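Local coordinates for protein aminotransferase class-III (Sphaerobacter thermophilus DSM 20745, PDB 6K8H) that belongs to the class-III aminotransferases, is also called an omega-transaminase, and forms a two-chain assembly built on the fold of the PLP-dependent transferases, at residues A130-Y141 with A292-F303; A161-G169 with P177-G185. All coordinates share one frame; numbering follows the deposited sequence.

Interaction 1 of 2, residues A130-Y141 with A292-F303; sequences AVMMAIKAARAY and AVGGSAEVMSVF
The phenol ring of Y141 meets V299 with a face and E298 with its edge. V299 CG2 sits almost squarely over the ring, 4.1 Å from the centroid and 6° off the normal, a CH-pi contact. In the ring plane, beyond the hydroxyl, lies OE2 of E298; the carboxylate stands nearly perpendicular to the ring, 86° between planes. The modelled bond from Y141 OH to E298 OE2 is very short, so its exact length is doubtful. Y141 reaches this place because its CG is anti to the backbone N (chi1 -178°), which lays the ring across E298 and V299 of the short helix 297-300. The second ring, F303, has the carbonyl oxygen of M133 in plane at its edge, 3.7 Å from CZ, and V302 CG2 over one face toward the rim. A137 CB comes in obliquely, 3.6 Å from F303 CZ, while V302 CG2 touches the same methyl at 3.7 Å. Farther back, A134 CB packs on V293 CG2 of the strand. Helix 127-142 packs here on strand 291-295 and the turn after it, the strand being the antiparallel member of the seven-stranded mixed sheet that marks the large domain of fold-type I PLP enzymes.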
loop_
_atom_site.group_PDB
_atom_site.type_symbol
_atom_site.label_atom_id
_atom_site.label_comp_id
_atom_site.label_asym_id
_atom_site.label_seq_id
_atom_site.Cartn_x
_atom_site.Cartn_y
_atom_site.Cartn_z
ATOM N N ALA B 130 6.966 0.138 0.235
ATOM C CA ALA B 130 8.333 -0.313 0.483
ATOM C C ALA B 130 9.324 0.832 0.317
ATOM O O ALA B 130 10.194 1.046 1.171
ATOM C CB ALA B 130 8.672 -1.466 -0.463
ATOM N N VAL B 131 9.189 1.595 -0.770
ATOM C CA VAL B 131 10.074 2.735 -1.013
ATOM C C VAL B 131 9.915 3.773 0.092
ATOM O O VAL B 131 10.903 4.326 0.600
ATOM C CB VAL B 131 9.791 3.341 -2.403
ATOM C CG1 VAL B 131 10.563 4.646 -2.606
ATOM C CG2 VAL B 131 10.148 2.320 -3.509
ATOM N N MET B 132 8.668 4.062 0.473
ATOM C CA MET B 132 8.440 5.025 1.543
ATOM C C MET B 132 9.117 4.577 2.832
ATOM O O MET B 132 9.806 5.360 3.488
ATOM C CB MET B 132 6.940 5.213 1.773
ATOM C CG MET B 132 6.635 6.071 2.989
ATOM S SD MET B 132 4.862 6.398 3.161
ATOM C CE MET B 132 4.301 4.953 4.070
ATOM N N MET B 133 8.952 3.304 3.199
ATOM C CA MET B 133 9.489 2.847 4.476
ATOM C C MET B 133 11.005 2.752 4.433
ATOM O O MET B 133 11.653 2.919 5.469
ATOM C CB MET B 133 8.877 1.505 4.875
ATOM C CG MET B 133 7.384 1.566 5.233
ATOM S SD MET B 133 6.875 2.933 6.309
ATOM C CE MET B 133 7.962 2.645 7.716
ATOM N N ALA B 134 11.588 2.531 3.253
ATOM C CA ALA B 134 13.045 2.594 3.131
ATOM C C ALA B 134 13.546 4.009 3.371
ATOM O O ALA B 134 14.519 4.223 4.109
ATOM C CB ALA B 134 13.483 2.115 1.744
ATOM N N ILE B 135 12.869 4.989 2.774
ATOM C CA ILE B 135 13.229 6.387 3.000
ATOM C C ILE B 135 13.106 6.743 4.473
ATOM O O ILE B 135 13.985 7.408 5.050
ATOM C CB ILE B 135 12.359 7.303 2.122
ATOM C CG1 ILE B 135 12.846 7.210 0.672
ATOM C CG2 ILE B 135 12.375 8.744 2.669
ATOM C CD1 ILE B 135 11.819 7.652 -0.359
ATOM N N LYS B 136 12.014 6.308 5.094
ATOM C CA LYS B 136 11.768 6.589 6.533
ATOM C C LYS B 136 12.837 5.909 7.398
ATOM O O LYS B 136 13.313 6.526 8.346
ATOM C CB LYS B 136 10.331 6.212 6.890
ATOM C CG LYS B 136 9.284 7.151 6.308
ATOM C CD LYS B 136 7.870 6.636 6.361
ATOM C CE LYS B 136 7.446 6.147 7.726
ATOM N NZ LYS B 136 6.694 7.174 8.479
ATOM N N ALA B 137 13.212 4.681 7.054
ATOM C CA ALA B 137 14.246 3.999 7.818
ATOM C C ALA B 137 15.556 4.762 7.739
ATOM O O ALA B 137 16.256 4.911 8.749
ATOM C CB ALA B 137 14.434 2.564 7.316
ATOM N N ALA B 138 15.898 5.256 6.542
ATOM C CA ALA B 138 17.139 6.001 6.374
ATOM C C ALA B 138 17.122 7.296 7.171
ATOM O O ALA B 138 18.139 7.684 7.766
ATOM C CB ALA B 138 17.390 6.290 4.896
ATOM N N ARG B 139 15.989 7.996 7.176
ATOM C CA ARG B 139 15.886 9.186 8.018
ATOM C C ARG B 139 16.084 8.836 9.490
ATOM O O ARG B 139 16.784 9.552 10.215
ATOM C CB ARG B 139 14.542 9.884 7.813
ATOM C CG ARG B 139 14.364 10.575 6.452
ATOM C CD ARG B 139 13.438 11.785 6.556
ATOM N NE ARG B 139 12.829 12.155 5.269
ATOM C CZ ARG B 139 11.616 11.770 4.876
ATOM N NH1 ARG B 139 10.878 10.994 5.656
ATOM N NH2 ARG B 139 11.139 12.154 3.699
ATOM N N ALA B 140 15.459 7.749 9.960
ATOM C CA ALA B 140 15.580 7.391 11.375
ATOM C C ALA B 140 16.987 6.944 11.720
ATOM O O ALA B 140 17.449 7.150 12.848
ATOM C CB ALA B 140 14.592 6.276 11.737
ATOM N N TYR B 141 17.655 6.281 10.782
ATOM C CA TYR B 141 18.979 5.749 11.038
ATOM C C TYR B 141 20.009 6.870 11.062
ATOM O O TYR B 141 20.828 6.956 11.982
ATOM C CB TYR B 141 19.336 4.715 9.967
ATOM C CG TYR B 141 20.680 4.098 10.206
ATOM C CD1 TYR B 141 20.863 3.147 11.198
ATOM C CD2 TYR B 141 21.777 4.502 9.470
ATOM C CE1 TYR B 141 22.119 2.597 11.447
ATOM C CE2 TYR B 141 23.022 3.966 9.698
ATOM C CZ TYR B 141 23.194 3.017 10.685
ATOM O OH TYR B 141 24.451 2.497 10.888
ATOM N N ALA B 292 8.274 -4.968 0.078
ATOM C CA ALA B 292 9.189 -5.372 1.136
ATOM C C ALA B 292 10.361 -4.419 1.142
ATOM O O ALA B 292 10.789 -3.951 0.092
ATOM C CB ALA B 292 9.690 -6.817 0.953
ATOM N N VAL B 293 10.872 -4.138 2.328
ATOM C CA VAL B 293 12.096 -3.377 2.493
ATOM C C VAL B 293 13.041 -4.249 3.304
ATOM O O VAL B 293 12.637 -4.835 4.313
ATOM C CB VAL B 293 11.828 -2.018 3.175
ATOM C CG1 VAL B 293 10.938 -2.199 4.395
ATOM C CG2 VAL B 293 13.119 -1.346 3.556
ATOM N N GLY B 294 14.278 -4.390 2.834
ATOM C CA GLY B 294 15.217 -5.213 3.569
ATOM C C GLY B 294 16.624 -4.691 3.398
ATOM O O GLY B 294 16.904 -3.855 2.539
ATOM N N GLY B 295 17.516 -5.221 4.224
ATOM C CA GLY B 295 18.913 -4.841 4.115
ATOM C C GLY B 295 19.708 -5.291 5.322
ATOM O O GLY B 295 19.401 -6.319 5.945
ATOM N N SER B 296 20.771 -4.537 5.606
ATOM C CA SER B 296 21.615 -4.830 6.754
ATOM C C SER B 296 20.801 -4.777 8.042
ATOM O O SER B 296 19.897 -3.939 8.195
ATOM C CB SER B 296 22.788 -3.874 6.818
ATOM O OG SER B 296 22.365 -2.543 7.078
ATOM N N ALA B 297 21.125 -5.699 8.968
ATOM C CA ALA B 297 20.553 -5.625 10.314
ATOM C C ALA B 297 20.860 -4.288 10.975
ATOM O O ALA B 297 20.030 -3.756 11.724
ATOM C CB ALA B 297 21.074 -6.773 11.161
ATOM N N GLU B 298 22.014 -3.702 10.647
ATOM C CA GLU B 298 22.392 -2.412 11.216
ATOM C C GLU B 298 21.348 -1.339 10.916
ATOM O O GLU B 298 20.892 -0.630 11.821
ATOM C CB GLU B 298 23.773 -2.002 10.697
ATOM C CG GLU B 298 24.146 -0.543 10.913
ATOM C CD GLU B 298 24.537 -0.202 12.356
ATOM O OE1 GLU B 298 24.599 -1.123 13.203
ATOM O OE2 GLU B 298 24.779 0.998 12.641
ATOM N N VAL B 299 20.952 -1.200 9.648
ATOM C CA VAL B 299 19.995 -0.151 9.314
ATOM C C VAL B 299 18.577 -0.584 9.661
ATOM O O VAL B 299 17.791 0.203 10.203
ATOM C CB VAL B 299 20.119 0.246 7.829
ATOM C CG1 VAL B 299 19.102 1.319 7.486
ATOM C CG2 VAL B 299 21.534 0.713 7.508
ATOM N N MET B 300 18.233 -1.841 9.385
ATOM C CA MET B 300 16.885 -2.301 9.680
ATOM C C MET B 300 16.565 -2.258 11.170
ATOM O O MET B 300 15.386 -2.328 11.528
ATOM C CB MET B 300 16.682 -3.715 9.125
ATOM C CG MET B 300 16.734 -3.792 7.598
ATOM S SD MET B 300 15.273 -3.059 6.857
ATOM C CE MET B 300 14.050 -4.240 7.437
ATOM N N SER B 301 17.572 -2.110 12.042
ATOM C CA SER B 301 17.310 -2.051 13.481
ATOM C C SER B 301 16.443 -0.862 13.892
ATOM O O SER B 301 15.893 -0.876 14.997
ATOM C CB SER B 301 18.628 -2.016 14.254
ATOM O OG SER B 301 19.312 -0.813 13.981
ATOM N N VAL B 302 16.289 0.156 13.039
ATOM C CA VAL B 302 15.377 1.256 13.362
ATOM C C VAL B 302 13.946 0.760 13.537
ATOM O O VAL B 302 13.123 1.443 14.155
ATOM C CB VAL B 302 15.441 2.371 12.288
ATOM C CG1 VAL B 302 16.867 2.871 12.139
ATOM C CG2 VAL B 302 14.897 1.880 10.940
ATOM N N PHE B 303 13.625 -0.420 12.996
ATOM C CA PHE B 303 12.295 -1.006 13.101
ATOM C C PHE B 303 12.123 -1.945 14.295
ATOM O O PHE B 303 10.988 -2.337 14.600
ATOM C CB PHE B 303 11.981 -1.803 11.839
ATOM C CG PHE B 303 11.872 -0.976 10.600
ATOM C CD1 PHE B 303 10.869 -0.027 10.461
ATOM C CD2 PHE B 303 12.753 -1.175 9.549
ATOM C CE1 PHE B 303 10.763 0.716 9.300
ATOM C CE2 PHE B 303 12.647 -0.435 8.383
ATOM C CZ PHE B 303 11.650 0.513 8.264
#

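Interaction 2 of 2, residues A161-G169 with P177-G185; sequences AEVSTQSSG and PVATPYTGG
S164, which grips T180 and V178, has a left-handed backbone (phi 62°) although it is not glycine: it fills the third position of a type II beta turn from E162 to T165. Its N-H points at T180 O, 2.8 Å away and in the carbonyl plane. The hydroxyl, turned anti to its own carbonyl carbon (chi1 -67°), gives OG a bond of 2.7 Å to V178 O, along a lone pair. That carbonyl is held by more: T180 OG1 approaches it from above the plane, and water 2 donates to it while accepting from S168 N. Water 3 makes a second bridge nearby, between V178 N and S168 OG, and water 1 accepts from Q166 N and donates weakly to P181 O.

Past the turn, the Y182 ring lies against T165, whose CB is 3.8 Å from the ring centroid in a CH-pi contact over one face. T165 itself is tied back, its N and OG1 both donating to E162 O from the same side of that carbonyl's plane. E162 comes at the edge of the ring, with OE1 3.5 Å from Y182 CD2 and the carboxylate steeply turned against it. Its charge is met by K136 of the second subunit, which forms a salt bridge to OE2. V163 CG1 adds an apolar touch on A179 CB at 4.0 Å.

S167 OG accepts from G169 N, an ST turn, and also bonds D151 and R387. Taken together, this is a loop pair without regular strands, a type II turn docked on an extended partner at the subunit interface of the large domain; T165 also leans on Y154, a residue of the PLR pocket.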
loop_
_atom_site.group_PDB
_atom_site.type_symbol
_atom_site.label_atom_id
_atom_site.label_comp_id
_atom_site.label_asym_id
_atom_site.label_seq_id
_atom_site.Cartn_x
_atom_site.Cartn_y
_atom_site.Cartn_z
ATOM N N ALA B 161 9.493 10.404 -3.119
ATOM C CA ALA B 161 10.063 9.499 -4.112
ATOM C C ALA B 161 9.651 9.844 -5.537
ATOM O O ALA B 161 10.337 9.443 -6.485
ATOM C CB ALA B 161 9.657 8.059 -3.792
ATOM N N GLU B 162 8.567 10.593 -5.721
ATOM C CA GLU B 162 8.074 10.852 -7.061
ATOM C C GLU B 162 8.543 12.187 -7.643
ATOM O O GLU B 162 8.270 12.453 -8.825
ATOM C CB GLU B 162 6.544 10.770 -7.073
ATOM C CG GLU B 162 5.874 11.904 -6.354
ATOM C CD GLU B 162 4.365 11.849 -6.445
ATOM O OE1 GLU B 162 3.830 10.857 -6.986
ATOM O OE2 GLU B 162 3.710 12.796 -5.966
ATOM N N VAL B 163 9.277 13.008 -6.878
ATOM C CA VAL B 163 9.778 14.273 -7.418
ATOM C C VAL B 163 10.608 13.998 -8.668
ATOM O O VAL B 163 11.435 13.084 -8.687
ATOM C CB VAL B 163 10.596 15.026 -6.351
ATOM C CG1 VAL B 163 11.459 16.113 -6.999
ATOM C CG2 VAL B 163 9.686 15.643 -5.306
ATOM N N SER B 164 10.347 14.754 -9.741
ATOM C CA SER B 164 11.073 14.617 -11.007
ATOM C C SER B 164 10.890 13.238 -11.649
ATOM O O SER B 164 11.771 12.768 -12.373
ATOM C CB SER B 164 12.567 14.939 -10.853
ATOM O OG SER B 164 12.766 16.306 -10.545
ATOM N N THR B 165 9.758 12.564 -11.402
ATOM C CA THR B 165 9.494 11.319 -12.128
ATOM C C THR B 165 9.490 11.571 -13.635
ATOM O O THR B 165 9.998 10.760 -14.416
ATOM C CB THR B 165 8.161 10.706 -11.698
ATOM O OG1 THR B 165 8.229 10.296 -10.331
ATOM C CG2 THR B 165 7.839 9.492 -12.570
ATOM N N GLN B 166 8.936 12.699 -14.050
ATOM C CA GLN B 166 9.103 13.209 -15.402
ATOM C C GLN B 166 10.084 14.372 -15.334
ATOM O O GLN B 166 9.811 15.381 -14.673
ATOM C CB GLN B 166 7.760 13.640 -15.999
ATOM C CG GLN B 166 7.898 14.645 -17.115
ATOM C CD GLN B 166 6.749 14.599 -18.087
ATOM O OE1 GLN B 166 5.901 13.705 -18.022
ATOM N NE2 GLN B 166 6.711 15.566 -19.003
ATOM N N SER B 167 11.234 14.215 -15.980
ATOM C CA SER B 167 12.229 15.278 -16.019
ATOM C C SER B 167 11.631 16.544 -16.641
ATOM O O SER B 167 10.794 16.484 -17.547
ATOM C CB SER B 167 13.462 14.827 -16.806
ATOM O OG SER B 167 14.473 15.815 -16.760
ATOM N N SER B 168 12.058 17.704 -16.119
ATOM C CA SER B 168 11.806 18.968 -16.808
ATOM C C SER B 168 12.306 18.961 -18.245
ATOM O O SER B 168 11.766 19.684 -19.089
ATOM C CB SER B 168 12.422 20.127 -16.018
ATOM O OG SER B 168 13.809 20.246 -16.276
ATOM N N GLY B 169 13.333 18.172 -18.550
ATOM C CA GLY B 169 13.928 18.145 -19.882
ATOM C C GLY B 169 15.251 18.873 -19.996
ATOM O O GLY B 169 16.062 18.510 -20.845
ATOM N N PRO B 177 20.097 18.602 -12.794
ATOM C CA PRO B 177 18.664 18.403 -13.036
ATOM C C PRO B 177 17.824 19.254 -12.092
ATOM O O PRO B 177 18.280 19.685 -11.032
ATOM C CB PRO B 177 18.462 16.901 -12.780
ATOM C CG PRO B 177 19.818 16.297 -12.974
ATOM C CD PRO B 177 20.767 17.338 -12.444
ATOM N N VAL B 178 16.573 19.504 -12.507
ATOM C CA VAL B 178 15.612 20.334 -11.780
ATOM C C VAL B 178 14.678 19.443 -10.970
ATOM O O VAL B 178 14.209 18.408 -11.465
ATOM C CB VAL B 178 14.796 21.215 -12.753
ATOM C CG1 VAL B 178 13.642 21.920 -12.027
ATOM C CG2 VAL B 178 15.684 22.233 -13.451
ATOM N N ALA B 179 14.371 19.886 -9.748
ATOM C CA ALA B 179 13.393 19.165 -8.912
ATOM C C ALA B 179 12.036 19.650 -9.419
ATOM O O ALA B 179 11.687 20.804 -9.162
ATOM C CB ALA B 179 13.596 19.507 -7.460
ATOM N N THR B 180 11.313 18.782 -10.118
ATOM C CA THR B 180 10.052 19.195 -10.773
ATOM C C THR B 180 8.872 18.432 -10.179
ATOM O O THR B 180 9.012 17.235 -9.877
ATOM C CB THR B 180 10.123 18.974 -12.288
ATOM O OG1 THR B 180 11.446 19.256 -12.740
ATOM C CG2 THR B 180 9.154 19.848 -13.047
ATOM N N PRO B 181 7.699 19.071 -10.043
ATOM C CA PRO B 181 6.538 18.383 -9.470
ATOM C C PRO B 181 5.992 17.323 -10.411
ATOM O O PRO B 181 5.863 17.535 -11.618
ATOM C CB PRO B 181 5.521 19.509 -9.267
ATOM C CG PRO B 181 5.884 20.521 -10.278
ATOM C CD PRO B 181 7.382 20.451 -10.446
ATOM N N TYR B 182 5.621 16.191 -9.831
ATOM C CA TYR B 182 4.920 15.147 -10.565
ATOM C C TYR B 182 3.422 15.161 -10.296
ATOM O O TYR B 182 2.649 14.685 -11.133
ATOM C CB TYR B 182 5.505 13.769 -10.197
ATOM C CG TYR B 182 4.957 12.606 -11.002
ATOM C CD1 TYR B 182 5.034 12.600 -12.391
ATOM C CD2 TYR B 182 4.382 11.510 -10.369
ATOM C CE1 TYR B 182 4.535 11.543 -13.129
ATOM C CE2 TYR B 182 3.878 10.455 -11.096
ATOM C CZ TYR B 182 3.960 10.479 -12.479
ATOM O OH TYR B 182 3.461 9.434 -13.211
ATOM N N THR B 183 2.995 15.704 -9.158
ATOM C CA THR B 183 1.587 15.803 -8.805
ATOM C C THR B 183 1.242 17.273 -8.573
ATOM O O THR B 183 2.110 18.089 -8.243
ATOM C CB THR B 183 1.277 14.944 -7.564
ATOM O OG1 THR B 183 -0.139 14.909 -7.314
ATOM C CG2 THR B 183 2.000 15.490 -6.340
ATOM N N GLY B 184 -0.026 17.621 -8.777
ATOM C CA GLY B 184 -0.432 19.009 -8.628
ATOM C C GLY B 184 -0.375 19.464 -7.176
ATOM O O GLY B 184 -0.654 18.702 -6.249
ATOM N N GLY B 185 -0.004 20.731 -6.984
ATOM C CA GLY B 185 0.051 21.293 -5.651
ATOM C C GLY B 185 1.197 20.813 -4.790
ATOM O O GLY B 185 1.113 20.932 -3.568
HETATM O O HOH W 1 7.872 15.085 -12.443
HETATM O O HOH W 2 14.062 17.354 -14.071
HETATM O O HOH W 3 16.109 18.660 -15.482
#

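Interaction 1 is mainly core: alanine, valine and phenylalanine side chains fasten a helix to the central sheet, and its one polar pair sits at the rim. Interaction 2 lies nearer the surface and is held by backbone carbonyls, hydroxyls and bridging waters between two irregular segments. Within one chain they meet where A161 CB packs on V131 CG1, 3.7 Å apart, and on I135, so helix 130-141 serves both: one side against 292-303, another against the start of 161-169. Between chains the link is ionic, since K136 of this helix pairs with E162 of the second subunit, joining interaction 1 of each chain to interaction 2 of its neighbour.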